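PDB 3DTV: arylmalonate decarboxylase from Bordetella bronchiseptica, which catalyses the decarboxylation of 2-aryl-2-methylmalonates, taking up a proton and releasing carbon dioxide to give 2-arylpropionates. Local coordinates for residues P7-I12 with D218-A223; L122-I127 with C148-I153; L192-I197 with S211-F216. All coordinates share one frame; numbering follows the deposited sequence.

Contact 1. Residues P7-I12 with D218-A223; sequences PTIGMI and DAVRLA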
loop_
_atom_site.group_PDB
_atom_site.type_symbol
_atom_site.label_atom_id
_atom_site.label_comp_id
_atom_site.label_asym_id
_atom_site.label_seq_id
_atom_site.Cartn_x
_atom_site.Cartn_y
_atom_site.Cartn_z
ATOM N N PRO D 7 6.204 -3.411 18.112
ATOM C CA PRO D 7 6.791 -4.420 17.211
ATOM C C PRO D 7 7.693 -3.802 16.143
ATOM O O PRO D 7 7.413 -2.693 15.645
ATOM C CB PRO D 7 5.561 -5.084 16.581
ATOM C CG PRO D 7 4.430 -4.028 16.724
ATOM C CD PRO D 7 4.740 -3.268 17.960
ATOM N N THR D 8 8.778 -4.494 15.780
ATOM C CA THR D 8 9.587 -4.014 14.639
ATOM C C THR D 8 8.882 -4.370 13.326
ATOM O O THR D 8 8.744 -5.527 13.003
ATOM C CB THR D 8 11.032 -4.571 14.659
ATOM O OG1 THR D 8 11.734 -4.056 15.813
ATOM C CG2 THR D 8 11.765 -4.196 13.387
ATOM N N ILE D 9 8.416 -3.362 12.595
ATOM C CA ILE D 9 7.746 -3.566 11.305
ATOM C C ILE D 9 8.764 -3.662 10.141
ATOM O O ILE D 9 9.510 -2.725 9.874
ATOM C CB ILE D 9 6.718 -2.419 11.024
ATOM C CG1 ILE D 9 5.730 -2.296 12.196
ATOM C CG2 ILE D 9 6.010 -2.640 9.660
ATOM C CD1 ILE D 9 4.992 -3.618 12.554
ATOM N N GLY D 10 8.802 -4.802 9.471
ATOM C CA GLY D 10 9.669 -5.025 8.318
ATOM C C GLY D 10 8.951 -4.782 7.002
ATOM O O GLY D 10 7.835 -5.274 6.767
ATOM N N MET D 11 9.562 -4.020 6.118
ATOM C CA MET D 11 8.914 -3.806 4.815
ATOM C C MET D 11 9.869 -4.010 3.672
ATOM O O MET D 11 10.992 -3.506 3.744
ATOM C CB MET D 11 8.352 -2.366 4.748
ATOM C CG MET D 11 7.075 -2.174 5.616
ATOM S SD MET D 11 6.405 -0.500 5.385
ATOM C CE MET D 11 4.731 -0.776 5.926
ATOM N N ILE D 12 9.413 -4.668 2.610
ATOM C CA ILE D 12 10.214 -4.819 1.390
ATOM C C ILE D 12 9.674 -3.814 0.371
ATOM O O ILE D 12 8.486 -3.830 0.056
ATOM C CB ILE D 12 10.121 -6.264 0.798
ATOM C CG1 ILE D 12 10.520 -7.336 1.862
ATOM C CG2 ILE D 12 10.983 -6.413 -0.488
ATOM C CD1 ILE D 12 10.247 -8.715 1.419
ATOM N N ASP D 218 -1.703 -2.228 8.628
ATOM C CA ASP D 218 -1.983 -3.655 8.507
ATOM C C ASP D 218 -0.878 -4.511 9.136
ATOM O O ASP D 218 -1.180 -5.476 9.815
ATOM C CB ASP D 218 -2.170 -4.012 7.037
ATOM C CG ASP D 218 -2.442 -5.506 6.814
ATOM O OD1 ASP D 218 -1.651 -6.204 6.103
ATOM O OD2 ASP D 218 -3.467 -5.966 7.329
ATOM N N ALA D 219 0.392 -4.175 8.870
ATOM C CA ALA D 219 1.523 -4.911 9.445
ATOM C C ALA D 219 1.487 -4.818 10.978
ATOM O O ALA D 219 1.824 -5.766 11.670
ATOM C CB ALA D 219 2.850 -4.372 8.929
ATOM N N VAL D 220 1.127 -3.659 11.495
ATOM C CA VAL D 220 0.975 -3.473 12.959
ATOM C C VAL D 220 -0.078 -4.422 13.535
ATOM O O VAL D 220 0.219 -5.135 14.503
ATOM C CB VAL D 220 0.691 -1.995 13.327
ATOM C CG1 VAL D 220 0.546 -1.773 14.903
ATOM C CG2 VAL D 220 1.799 -1.111 12.762
ATOM N N ARG D 221 -1.288 -4.441 12.958
ATOM C CA ARG D 221 -2.290 -5.434 13.337
ATOM C C ARG D 221 -1.675 -6.837 13.355
ATOM O O ARG D 221 -1.805 -7.535 14.335
ATOM C CB ARG D 221 -3.529 -5.408 12.425
ATOM C CG ARG D 221 -4.250 -4.018 12.356
ATOM C CD ARG D 221 -5.381 -4.010 11.294
ATOM N NE ARG D 221 -6.561 -4.720 11.778
ATOM C CZ ARG D 221 -7.553 -4.130 12.445
ATOM N NH1 ARG D 221 -7.494 -2.820 12.680
ATOM N NH2 ARG D 221 -8.593 -4.837 12.878
ATOM N N LEU D 222 -0.989 -7.226 12.276
ATOM C CA LEU D 222 -0.414 -8.542 12.180
ATOM C C LEU D 222 0.652 -8.817 13.212
ATOM O O LEU D 222 0.734 -9.951 13.674
ATOM C CB LEU D 222 0.210 -8.786 10.809
ATOM C CG LEU D 222 -0.565 -9.499 9.718
ATOM C CD1 LEU D 222 0.328 -9.636 8.470
ATOM C CD2 LEU D 222 -0.959 -10.848 10.175
ATOM N N ALA D 223 1.506 -7.825 13.513
ATOM C CA ALA D 223 2.559 -7.976 14.554
ATOM C C ALA D 223 2.057 -8.228 15.981
ATOM O O ALA D 223 2.841 -8.640 16.830
ATOM C CB ALA D 223 3.468 -6.791 14.595
#
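Ile9 carries most of this contact, with its two branches set against different residues of helix 218-223. All the interactions between the segments are apolar. The methyl CG2 of Ile9 lies 3.7 Å from CB of Ala219. The longer branch does a second job. CG1 is anti to the carbonyl carbon (chi1 -55°), and the chain then bends at chi2 (-55°), so that CD1 comes up to the helix backbone. There CD1 of Ile9 is 4.0 Å from N of Val220. CD1 of Ile9 also stands 4.1 Å from CG2 of Val220 and 4.1 Å from CB of Ala223. The side chains of Ile9 and Val220 cross at about a right angle.

Strand 9-12 lies in the parallel sheet with strand order 33-37, 9-13, 69-72, 101-103, one of the two four-stranded sheets of this Asp/Glu racemase-like fold. Helix 218-223 packs on it with an angle of 134° between their directions and 9.0 Å between their axes. This is helix-on-sheet packing, joining the later part of helix 211-223 to the first strand of the chain. Ala219 and Ala223, one turn apart, both face segment 7-12, and Ala219 also touches Val69 of the neighbouring strand.

Closer to the N-terminus the contact is again apolar, between the Pro7 ring and a methyl. CB of Pro7 is 3.4 Å from CB of Ala223, closer than usual for two carbons. CG of Pro7 follows at 3.6 Å from this CB of Ala223. Leu31 touches both Pro7 and Val220.

Contact 2. Residues L122-I127 with C148-I153; sequences LATAYI and CRSLGI. With SO4 (sulfate ion), chain R.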
loop_
_atom_site.group_PDB
_atom_site.type_symbol
_atom_site.label_atom_id
_atom_site.label_comp_id
_atom_site.label_asym_id
_atom_site.label_seq_id
_atom_site.Cartn_x
_atom_site.Cartn_y
_atom_site.Cartn_z
ATOM N N LEU D 122 -10.563 4.898 -8.002
ATOM C CA LEU D 122 -9.120 4.675 -8.005
ATOM C C LEU D 122 -8.361 5.959 -8.312
ATOM O O LEU D 122 -8.682 6.688 -9.262
ATOM C CB LEU D 122 -8.769 3.552 -9.000
ATOM C CG LEU D 122 -9.570 2.229 -8.965
ATOM C CD1 LEU D 122 -8.987 1.228 -9.971
ATOM C CD2 LEU D 122 -9.552 1.627 -7.571
ATOM N N ALA D 123 -7.366 6.264 -7.491
ATOM C CA ALA D 123 -6.463 7.397 -7.768
ATOM C C ALA D 123 -5.012 6.924 -7.636
ATOM O O ALA D 123 -4.541 6.646 -6.536
ATOM C CB ALA D 123 -6.731 8.586 -6.817
ATOM N N THR D 124 -4.316 6.817 -8.763
ATOM C CA THR D 124 -2.988 6.196 -8.780
ATOM C C THR D 124 -1.965 7.028 -9.579
ATOM O O THR D 124 -2.280 8.151 -10.015
ATOM C CB THR D 124 -3.052 4.779 -9.371
ATOM O OG1 THR D 124 -3.273 4.870 -10.773
ATOM C CG2 THR D 124 -4.187 3.918 -8.706
ATOM N N ALA D 125 -0.727 6.509 -9.679
ATOM C CA ALA D 125 0.262 6.979 -10.659
ATOM C C ALA D 125 0.687 5.816 -11.595
ATOM O O ALA D 125 1.837 5.681 -11.991
ATOM C CB ALA D 125 1.453 7.614 -9.984
ATOM N N TYR D 126 -0.268 4.968 -11.954
ATOM C CA TYR D 126 0.006 3.843 -12.830
ATOM C C TYR D 126 -0.426 4.098 -14.230
ATOM O O TYR D 126 -1.377 4.875 -14.470
ATOM C CB TYR D 126 -0.741 2.609 -12.333
ATOM C CG TYR D 126 -0.282 2.057 -11.017
ATOM C CD1 TYR D 126 1.075 1.902 -10.755
ATOM C CD2 TYR D 126 -1.198 1.633 -10.055
ATOM C CE1 TYR D 126 1.515 1.362 -9.545
ATOM C CE2 TYR D 126 -0.764 1.121 -8.817
ATOM C CZ TYR D 126 0.598 0.982 -8.576
ATOM O OH TYR D 126 1.059 0.426 -7.385
ATOM N N ILE D 127 0.228 3.439 -15.178
ATOM C CA ILE D 127 -0.229 3.480 -16.574
ATOM C C ILE D 127 -1.540 2.648 -16.689
ATOM O O ILE D 127 -1.865 1.855 -15.788
ATOM C CB ILE D 127 0.854 2.944 -17.546
ATOM C CG1 ILE D 127 0.658 3.554 -18.948
ATOM C CG2 ILE D 127 0.893 1.374 -17.532
ATOM C CD1 ILE D 127 1.812 3.246 -19.969
ATOM N N CYS D 148 -11.542 6.071 -12.333
ATOM C CA CYS D 148 -10.079 5.977 -12.247
ATOM C C CYS D 148 -9.427 7.216 -12.858
ATOM O O CYS D 148 -9.733 7.611 -14.002
ATOM C CB CYS D 148 -9.552 4.680 -12.889
ATOM S SG CYS D 148 -7.745 4.468 -12.751
ATOM N N ARG D 149 -8.572 7.862 -12.067
ATOM C CA ARG D 149 -7.671 8.896 -12.590
ATOM C C ARG D 149 -6.292 8.579 -12.105
ATOM O O ARG D 149 -6.128 8.157 -10.938
ATOM C CB ARG D 149 -8.039 10.290 -12.089
ATOM C CG ARG D 149 -9.349 10.823 -12.671
ATOM C CD ARG D 149 -9.273 10.987 -14.182
ATOM N NE ARG D 149 -10.498 11.623 -14.685
ATOM C CZ ARG D 149 -11.488 10.955 -15.237
ATOM N NH1 ARG D 149 -11.379 9.641 -15.343
ATOM N NH2 ARG D 149 -12.584 11.591 -15.673
ATOM N N SER D 150 -5.308 8.800 -12.985
ATOM C CA SER D 150 -3.935 8.540 -12.638
ATOM C C SER D 150 -3.123 9.773 -12.952
ATOM O O SER D 150 -3.515 10.559 -13.838
ATOM C CB SER D 150 -3.392 7.345 -13.418
ATOM O OG SER D 150 -1.970 7.330 -13.396
ATOM N N LEU D 151 -1.994 9.932 -12.245
ATOM C CA LEU D 151 -1.021 10.965 -12.592
ATOM C C LEU D 151 -0.215 10.524 -13.811
ATOM O O LEU D 151 0.597 11.272 -14.319
ATOM C CB LEU D 151 -0.035 11.234 -11.429
ATOM C CG LEU D 151 -0.682 11.808 -10.170
ATOM C CD1 LEU D 151 0.280 11.731 -8.998
ATOM C CD2 LEU D 151 -1.195 13.239 -10.383
ATOM N N GLY D 152 -0.407 9.286 -14.254
ATOM C CA GLY D 152 0.501 8.716 -15.224
ATOM C C GLY D 152 1.831 8.418 -14.539
ATOM O O GLY D 152 2.060 8.763 -13.377
ATOM N N ILE D 153 2.707 7.755 -15.263
ATOM C CA ILE D 153 3.995 7.384 -14.714
ATOM C C ILE D 153 4.782 8.630 -14.227
ATOM O O ILE D 153 4.991 9.622 -14.976
ATOM C CB ILE D 153 4.825 6.576 -15.740
ATOM C CG1 ILE D 153 4.203 5.168 -15.929
ATOM C CG2 ILE D 153 6.292 6.407 -15.225
ATOM C CD1 ILE D 153 4.804 4.387 -17.143
HETATM S S SO4 R . -10.772 15.208 -15.450
HETATM O O1 SO4 R . -9.339 14.907 -15.291
HETATM O O2 SO4 R . -10.927 16.669 -15.412
HETATM O O3 SO4 R . -11.275 14.618 -16.697
HETATM O O4 SO4 R . -11.480 14.666 -14.292
#
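With chi1 at 162°, Ser150 swings OG to the far side from its own N, and this brings the hydroxyl to the carbonyl of Tyr126. Thr124 puts OG1 between its N and carbonyl carbon (chi1 72°), where OG1 lies 3.6 Å from CB of Ser150. The two strands are the parallel pair of a beta-alpha-beta unit, with helix 128-140 as the connection. Arg149 N donates to Leu122 O, and Thr124 N to Arg149 O in the carbonyl plane. Leu151 N continues the pattern to Thr124 O at 2.9 Å.

Past the strands, two ST turns lie side by side. Tyr126 N donates to Thr124 OG1, which is also bonded to Asn131 ND2. Gly152 N donates to Ser150 OG at 2.6 Å. Ser150 OG in turn donates to Tyr126 O at 2.7 Å, so one hydroxyl accepts from its own chain past strand 148-150 and donates to the chain past strand 122-124. CB of Leu122 rests 4.0 Å from SG of Cys148.

Arg149 bends at chi2 and leads away from the strand pair. Its NH1 reaches back to Cys148 O. A sulfate, probably from the crystallisation liquor, is also held by Arg173. NE of Arg149 donates to sulfate O4, which lies near the guanidinium plane at its edge, 3.2 Å away.

Contact 3. Residues L192-I197 with S211-F216; sequences LTLDAI and SSPAGF
Thr193 and Leu194 run past the first turn of helix 211-223, their CA atoms nearest those of Ser212 and Pro213, and no hydrogen bond joins the two backbones. The contact centres on the ring of Pro213, which meets three side chains of segment 192-197. Thr193 comes to one end of it: OG1 is 3.5 Å from CD of Pro213, and the two side chains cross at about a right angle. OG1 lies between the backbone N and the carbonyl carbon (chi1 64°), which turns it to the helix. Leu194 passes along the ring in the opposite direction. CD2 of Leu194 is 3.7 Å from CB of Pro213 and 4.0 Å from CG of Pro213. Ile197 also runs opposite to the ring, and its CD1 is 4.1 Å from CG of Pro213. Phe237 touches Leu194, Ile197 and Pro213 from helix 235-238.

This packing sets the turn that leads into helix 196-204 against the start of the last long helix. Strand 208-210, an outermost strand of its sheet, comes directly before that helix. The hydroxyl of Thr193 is buried, but Ser210 OG and Asp23 OD2 hydrogen-bond to it. No hydrogen bond links it to CD of Pro213, a carbon. CB, CG and CD of Pro213 make the contacts, so the segments meet by van der Waals packing, while the polar bonds of Thr193 go to Ser210 and Asp23.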
loop_
_atom_site.group_PDB
_atom_site.type_symbol
_atom_site.label_atom_id
_atom_site.label_comp_id
_atom_site.label_asym_id
_atom_site.label_seq_id
_atom_site.Cartn_x
_atom_site.Cartn_y
_atom_site.Cartn_z
ATOM N N LEU D 192 4.811 11.360 0.168
ATOM C CA LEU D 192 4.110 11.109 1.419
ATOM C C LEU D 192 2.651 11.514 1.267
ATOM O O LEU D 192 2.350 12.597 0.799
ATOM C CB LEU D 192 4.781 11.859 2.582
ATOM C CG LEU D 192 6.277 11.457 2.756
ATOM C CD1 LEU D 192 7.033 12.449 3.704
ATOM C CD2 LEU D 192 6.342 10.071 3.262
ATOM N N THR D 193 1.739 10.631 1.656
ATOM C CA THR D 193 0.306 10.772 1.305
ATOM C C THR D 193 -0.583 11.103 2.520
ATOM O O THR D 193 -1.748 11.556 2.341
ATOM C CB THR D 193 -0.261 9.476 0.618
ATOM O OG1 THR D 193 -0.211 8.400 1.541
ATOM C CG2 THR D 193 0.548 9.064 -0.585
ATOM N N LEU D 194 -0.063 10.884 3.739
ATOM C CA LEU D 194 -0.874 11.068 4.962
ATOM C C LEU D 194 -1.660 12.405 5.000
ATOM O O LEU D 194 -2.797 12.436 5.447
ATOM C CB LEU D 194 -0.011 10.958 6.218
ATOM C CG LEU D 194 -0.034 9.735 7.128
ATOM C CD1 LEU D 194 -0.066 10.293 8.560
ATOM C CD2 LEU D 194 -1.265 8.852 6.854
ATOM N N ASP D 195 -1.060 13.495 4.555
ATOM C CA ASP D 195 -1.707 14.804 4.667
ATOM C C ASP D 195 -2.830 14.983 3.663
ATOM O O ASP D 195 -3.685 15.823 3.848
ATOM C CB ASP D 195 -0.684 15.940 4.565
ATOM C CG ASP D 195 0.113 16.115 5.833
ATOM O OD1 ASP D 195 -0.312 15.676 6.936
ATOM O OD2 ASP D 195 1.184 16.710 5.730
ATOM N N ALA D 196 -2.840 14.182 2.605
ATOM C CA ALA D 196 -3.888 14.309 1.610
ATOM C C ALA D 196 -5.199 13.639 2.082
ATOM O O ALA D 196 -6.290 13.948 1.583
ATOM C CB ALA D 196 -3.430 13.722 0.306
ATOM N N ILE D 197 -5.078 12.719 3.040
ATOM C CA ILE D 197 -6.179 11.832 3.418
ATOM C C ILE D 197 -7.323 12.593 4.079
ATOM O O ILE D 197 -8.436 12.579 3.544
ATOM C CB ILE D 197 -5.727 10.648 4.305
ATOM C CG1 ILE D 197 -4.698 9.744 3.562
ATOM C CG2 ILE D 197 -6.945 9.830 4.754
ATOM C CD1 ILE D 197 -4.109 8.601 4.427
ATOM N N SER D 211 -2.636 3.486 0.149
ATOM C CA SER D 211 -2.025 2.185 0.293
ATOM C C SER D 211 -0.732 2.213 1.110
ATOM O O SER D 211 -0.423 1.232 1.763
ATOM C CB SER D 211 -1.796 1.524 -1.077
ATOM O OG SER D 211 -0.918 2.335 -1.839
ATOM N N SER D 212 0.013 3.313 1.082
ATOM C CA SER D 212 1.294 3.383 1.772
ATOM C C SER D 212 1.217 3.279 3.286
ATOM O O SER D 212 1.847 2.404 3.887
ATOM C CB SER D 212 2.028 4.672 1.414
ATOM O OG SER D 212 2.265 4.739 0.039
ATOM N N PRO D 213 0.466 4.183 3.913
ATOM C CA PRO D 213 0.256 4.111 5.330
ATOM C C PRO D 213 -0.590 2.895 5.745
ATOM O O PRO D 213 -0.390 2.360 6.845
ATOM C CB PRO D 213 -0.489 5.423 5.628
ATOM C CG PRO D 213 -1.166 5.766 4.356
ATOM C CD PRO D 213 -0.235 5.333 3.309
ATOM N N ALA D 214 -1.536 2.483 4.903
ATOM C CA ALA D 214 -2.382 1.319 5.215
ATOM C C ALA D 214 -1.496 0.084 5.378
ATOM O O ALA D 214 -1.767 -0.783 6.230
ATOM C CB ALA D 214 -3.410 1.059 4.082
ATOM N N GLY D 215 -0.467 -0.008 4.562
ATOM C CA GLY D 215 0.496 -1.142 4.620
ATOM C C GLY D 215 1.100 -1.211 6.026
ATOM O O GLY D 215 1.190 -2.276 6.597
ATOM N N PHE D 216 1.492 -0.064 6.591
ATOM C CA PHE D 216 2.051 -0.019 7.942
ATOM C C PHE D 216 0.990 -0.431 8.973
ATOM O O PHE D 216 1.239 -1.271 9.833
ATOM C CB PHE D 216 2.555 1.398 8.242
ATOM C CG PHE D 216 3.691 1.449 9.234
ATOM C CD1 PHE D 216 3.441 1.301 10.613
ATOM C CD2 PHE D 216 4.980 1.656 8.805
ATOM C CE1 PHE D 216 4.487 1.308 11.532
ATOM C CE2 PHE D 216 6.017 1.672 9.699
ATOM C CZ PHE D 216 5.778 1.504 11.082
#

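Contacts 1 and 3 are buried and share helix 211-223. Contact 3 uses its start and contact 1 its later part, so one helix packs against both the first strand and the turn into helix 196-204. They touch directly: Met11 CE is 3.4 Å from Phe216 N. Both rely on apolar packing without hydrogen bonds between their segments. Contact 2 is only partly buried and lies on the opposite side of the chain's centre from contact 1, with centres 27 Å apart. It joins two strands of one sheet by backbone bonds, and the hydroxyls of Thr124 and Ser150 add bonds where the strands stop. Contacts 2 and 3 do not touch, with nearest atoms about 6 Å apart.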